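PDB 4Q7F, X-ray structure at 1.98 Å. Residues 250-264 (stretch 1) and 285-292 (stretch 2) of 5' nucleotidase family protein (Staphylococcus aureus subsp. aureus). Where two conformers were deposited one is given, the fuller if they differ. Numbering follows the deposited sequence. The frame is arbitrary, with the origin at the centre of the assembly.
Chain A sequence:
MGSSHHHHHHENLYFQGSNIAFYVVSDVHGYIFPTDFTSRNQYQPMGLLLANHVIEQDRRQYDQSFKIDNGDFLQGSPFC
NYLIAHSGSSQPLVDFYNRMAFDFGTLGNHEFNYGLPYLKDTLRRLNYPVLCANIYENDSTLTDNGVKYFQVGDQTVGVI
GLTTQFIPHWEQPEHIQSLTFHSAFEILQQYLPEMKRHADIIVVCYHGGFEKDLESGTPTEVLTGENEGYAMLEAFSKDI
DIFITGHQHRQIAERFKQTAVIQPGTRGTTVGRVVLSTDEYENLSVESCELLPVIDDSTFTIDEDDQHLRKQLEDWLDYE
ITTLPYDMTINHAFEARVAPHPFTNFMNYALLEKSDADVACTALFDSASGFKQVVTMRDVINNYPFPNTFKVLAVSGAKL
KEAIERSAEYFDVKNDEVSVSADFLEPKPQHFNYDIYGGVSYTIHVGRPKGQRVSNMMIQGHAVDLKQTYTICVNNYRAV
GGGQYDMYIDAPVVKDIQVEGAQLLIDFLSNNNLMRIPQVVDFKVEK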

# COMPACT_ATOMS: atom_id res chain seq x y z
N ARG A 250 1.10 0.88 10.38
CA ARG A 250 0.80 0.87 11.80
C ARG A 250 1.69 1.89 12.52
O ARG A 250 2.70 2.33 11.97
CB ARG A 250 1.08 -0.51 12.34
CG ARG A 250 0.22 -1.58 11.69
CD ARG A 250 0.77 -2.95 11.96
NE ARG A 250 0.59 -3.33 13.35
CZ ARG A 250 0.96 -4.49 13.86
NH1 ARG A 250 1.60 -5.39 13.12
NH2 ARG A 250 0.74 -4.74 15.15
N GLN A 251 1.27 2.26 13.74
CA GLN A 251 1.99 3.22 14.57
C GLN A 251 2.57 2.48 15.76
O GLN A 251 1.85 2.11 16.70
CB GLN A 251 1.10 4.38 14.95
CG GLN A 251 0.61 5.08 13.69
CD GLN A 251 0.03 6.45 13.93
OE1 GLN A 251 -0.20 6.85 15.06
NE2 GLN A 251 -0.19 7.18 12.84
N ILE A 252 3.87 2.23 15.67
CA ILE A 252 4.59 1.45 16.67
C ILE A 252 5.87 2.15 17.06
O ILE A 252 6.57 2.66 16.21
CB ILE A 252 4.96 0.07 16.08
CG1 ILE A 252 3.68 -0.73 15.81
CG2 ILE A 252 5.85 -0.71 17.03
CD1 ILE A 252 3.92 -2.03 15.09
N ALA A 253 6.15 2.16 18.36
CA ALA A 253 7.37 2.73 18.92
C ALA A 253 7.52 2.13 20.30
O ALA A 253 6.90 2.61 21.26
CB ALA A 253 7.31 4.24 19.00
N GLU A 254 8.33 1.09 20.40
CA GLU A 254 8.51 0.39 21.65
C GLU A 254 9.83 -0.34 21.61
O GLU A 254 10.60 -0.20 20.66
CB GLU A 254 7.34 -0.59 21.84
CG GLU A 254 7.29 -1.71 20.83
CD GLU A 254 5.97 -2.48 20.88
OE1 GLU A 254 6.00 -3.67 21.25
OE2 GLU A 254 4.92 -1.89 20.58
N ARG A 255 10.10 -1.13 22.65
CA ARG A 255 11.34 -1.86 22.76
C ARG A 255 11.07 -3.36 22.64
O ARG A 255 10.07 -3.85 23.16
CB ARG A 255 11.97 -1.58 24.14
CG ARG A 255 11.91 -0.11 24.56
CD ARG A 255 12.79 0.80 23.73
NE ARG A 255 14.15 0.86 24.25
CZ ARG A 255 14.57 1.74 25.16
NH1 ARG A 255 15.84 1.70 25.57
NH2 ARG A 255 13.74 2.65 25.67
N PHE A 256 11.94 -4.07 21.91
CA PHE A 256 11.85 -5.54 21.81
C PHE A 256 13.18 -5.90 22.45
O PHE A 256 14.23 -5.75 21.82
CB PHE A 256 11.77 -6.08 20.39
CG PHE A 256 11.62 -7.59 20.33
CD1 PHE A 256 12.72 -8.42 20.45
CD2 PHE A 256 10.37 -8.17 20.15
CE1 PHE A 256 12.59 -9.80 20.40
CE2 PHE A 256 10.23 -9.55 20.09
CZ PHE A 256 11.34 -10.37 20.21
N LYS A 257 13.14 -6.35 23.70
CA LYS A 257 14.35 -6.61 24.46
C LYS A 257 15.11 -5.26 24.49
O LYS A 257 14.56 -4.28 24.99
CB LYS A 257 15.14 -7.80 23.90
CG LYS A 257 14.37 -9.11 24.07
CD LYS A 257 15.13 -10.32 23.59
CE LYS A 257 14.30 -11.57 23.82
NZ LYS A 257 14.92 -12.77 23.19
N GLN A 258 16.32 -5.18 23.94
CA GLN A 258 17.05 -3.88 23.94
C GLN A 258 16.89 -3.11 22.63
O GLN A 258 17.33 -1.96 22.51
CB GLN A 258 18.54 -4.09 24.22
CG GLN A 258 18.80 -4.68 25.59
CD GLN A 258 18.40 -3.73 26.70
OE1 GLN A 258 18.92 -2.61 26.79
NE2 GLN A 258 17.49 -4.17 27.55
N THR A 259 16.24 -3.74 21.66
CA THR A 259 16.06 -3.15 20.34
C THR A 259 14.99 -2.06 20.32
O THR A 259 13.91 -2.25 20.86
CB THR A 259 15.69 -4.24 19.31
OG1 THR A 259 16.68 -5.27 19.32
CG2 THR A 259 15.59 -3.64 17.92
N ALA A 260 15.29 -0.92 19.69
CA ALA A 260 14.29 0.12 19.51
C ALA A 260 13.52 -0.25 18.23
O ALA A 260 14.12 -0.40 17.16
CB ALA A 260 14.94 1.49 19.36
N VAL A 261 12.20 -0.41 18.36
CA VAL A 261 11.33 -0.79 17.24
C VAL A 261 10.38 0.36 16.85
O VAL A 261 9.67 0.91 17.71
CB VAL A 261 10.49 -2.02 17.58
CG1 VAL A 261 9.70 -2.48 16.37
CG2 VAL A 261 11.38 -3.13 18.13
N ILE A 262 10.38 0.69 15.56
CA ILE A 262 9.57 1.76 15.01
C ILE A 262 8.78 1.41 13.75
O ILE A 262 9.29 0.73 12.83
CB ILE A 262 10.49 2.91 14.56
CG1 ILE A 262 11.11 3.62 15.76
CG2 ILE A 262 9.71 3.92 13.71
CD1 ILE A 262 10.18 4.57 16.49
N GLN A 263 7.54 1.89 13.71
CA GLN A 263 6.71 1.84 12.51
C GLN A 263 6.00 3.18 12.56
O GLN A 263 5.21 3.45 13.49
CB GLN A 263 5.75 0.64 12.43
CG GLN A 263 5.27 0.48 10.98
CD GLN A 263 4.57 -0.81 10.66
OE1 GLN A 263 3.50 -0.81 10.06
NE2 GLN A 263 5.18 -1.93 11.03
N PRO A 264 6.31 4.07 11.60
CA PRO A 264 5.79 5.41 11.65
C PRO A 264 4.56 5.71 10.80
O PRO A 264 4.51 6.74 10.12
CB PRO A 264 6.99 6.23 11.19
CG PRO A 264 7.69 5.35 10.23
CD PRO A 264 7.31 3.93 10.53
N SER A 285 23.91 3.65 23.38
CA SER A 285 22.79 2.80 23.76
C SER A 285 21.53 3.58 23.47
O SER A 285 21.54 4.81 23.38
CB SER A 285 22.83 2.41 25.24
OG SER A 285 22.48 3.50 26.07
N VAL A 286 20.43 2.85 23.35
CA VAL A 286 19.15 3.46 23.06
C VAL A 286 18.71 4.30 24.24
O VAL A 286 18.60 3.81 25.36
CB VAL A 286 18.06 2.39 22.79
CG1 VAL A 286 16.72 3.07 22.58
CG2 VAL A 286 18.42 1.52 21.60
N GLU A 287 18.44 5.57 23.98
CA GLU A 287 17.96 6.47 25.00
C GLU A 287 16.45 6.55 24.90
O GLU A 287 15.76 6.39 25.89
CB GLU A 287 18.59 7.86 24.82
CG GLU A 287 17.97 8.95 25.66
CD GLU A 287 18.74 10.26 25.59
OE1 GLU A 287 19.94 10.26 25.90
OE2 GLU A 287 18.13 11.30 25.25
N SER A 288 15.94 6.80 23.70
CA SER A 288 14.50 6.92 23.48
C SER A 288 14.07 6.40 22.11
O SER A 288 14.86 6.35 21.16
CB SER A 288 14.07 8.39 23.63
OG SER A 288 14.68 9.19 22.64
N CYS A 289 12.80 6.04 22.01
CA CYS A 289 12.20 5.52 20.78
C CYS A 289 10.70 5.87 20.81
O CYS A 289 9.93 5.28 21.59
CB CYS A 289 12.42 4.02 20.72
SG CYS A 289 11.47 3.19 19.43
N GLU A 290 10.27 6.80 19.95
CA GLU A 290 8.90 7.25 19.99
C GLU A 290 8.43 7.79 18.66
O GLU A 290 9.22 7.89 17.71
CB GLU A 290 8.77 8.34 21.05
CG GLU A 290 9.50 9.64 20.73
CD GLU A 290 9.83 10.46 21.96
OE1 GLU A 290 10.75 10.08 22.72
OE2 GLU A 290 9.19 11.52 22.16
N LEU A 291 7.14 8.11 18.58
CA LEU A 291 6.58 8.72 17.39
C LEU A 291 6.27 10.12 17.77
O LEU A 291 5.70 10.36 18.81
CB LEU A 291 5.27 8.04 16.94
CG LEU A 291 5.33 6.57 16.57
CD1 LEU A 291 3.93 6.11 16.11
CD2 LEU A 291 6.38 6.27 15.50
N LEU A 292 6.68 11.06 16.93
CA LEU A 292 6.41 12.45 17.16
C LEU A 292 5.16 12.79 16.35
O LEU A 292 5.10 12.46 15.17
CB LEU A 292 7.55 13.28 16.62
CG LEU A 292 8.94 13.01 17.16
CD1 LEU A 292 9.91 13.99 16.51
CD2 LEU A 292 9.00 13.16 18.68

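Stretch 1 is a β-hairpin: strands 251-256 and 259-264 are joined by a type II' turn from Phe256 to Thr259 and zipped by paired backbone hydrogen bonds, among them Ile252 N to Gln263 O and Gln263 N to Ile252 O, both 2.8 Å. At its open end Arg250 N also donates to the side-chain Gln263 OE1 (3.0 Å). Stretch 2, a single strand, lies along one face of this hairpin, running nearly antiparallel to strand 251-256 (166°) and nearly parallel to strand 259-264 (9°). The axes approach to 5.5 Å and 7.1 Å, respectively. No clear hydrogen bond links the two stretches; the contact, burying 538 Å² in all, is chiefly van der Waals packing.

Ser285 makes no contact. Val286 points toward the hairpin near its turn, where its CG1 meets Ala260 CB at 4.0 Å and its CG2 lies 3.8 Å from Gln258 O. Val286 CG1 also sits over one face of the Arg255 guanidinium, 3.4 Å from NH1, so a methyl group covers the flat group while the charge remains at an exposed site. The m rotamers of Arg255 at chi1, chi2 and chi3 fold the chain so that its end comes nearer to stretch 2. Glu287 directs its CB away and contributes its backbone, with its O 4.3 Å from Arg255 NH2. Ser288 likewise turns away.

Cys289 points back toward the hairpin and reaches both of its strands. Its CB packs on Ala260 CB at 3.8 Å, while SG lies 3.5 Å from Ile262 CD1 and 4.3 Å from Ala253 CB. The same sulfur rests 3.4 Å from Val261 O and 3.7 Å from Glu254 O, close to the backbone that ties the hairpin together. Glu290 directs its CB away, and its main chain supplies the closest contacts: its CA is 3.5 Å from Ala253 CB, and its O is 3.7 Å from Ile262 CD1. The small alanine side chain accompanies a close backbone approach, with Ala253 CA and Glu290 CA 4.9 Å apart.

Leu291 starts sideways, but its end comes nearer; the residue as a whole has the largest area covered by the opposing stretch. Its CD1 touches Gln251 CB at 3.5 Å and its CG meets Ala253 CB at 3.9 Å. CD2 lies 3.7 Å from both Ile252 O and Gln263 O, 4.0 Å from Pro264 CA and 4.3 Å from Ile262 CD1, bringing the leucine against both hairpin strands. Leu292 is out of reach, and the contact ends there.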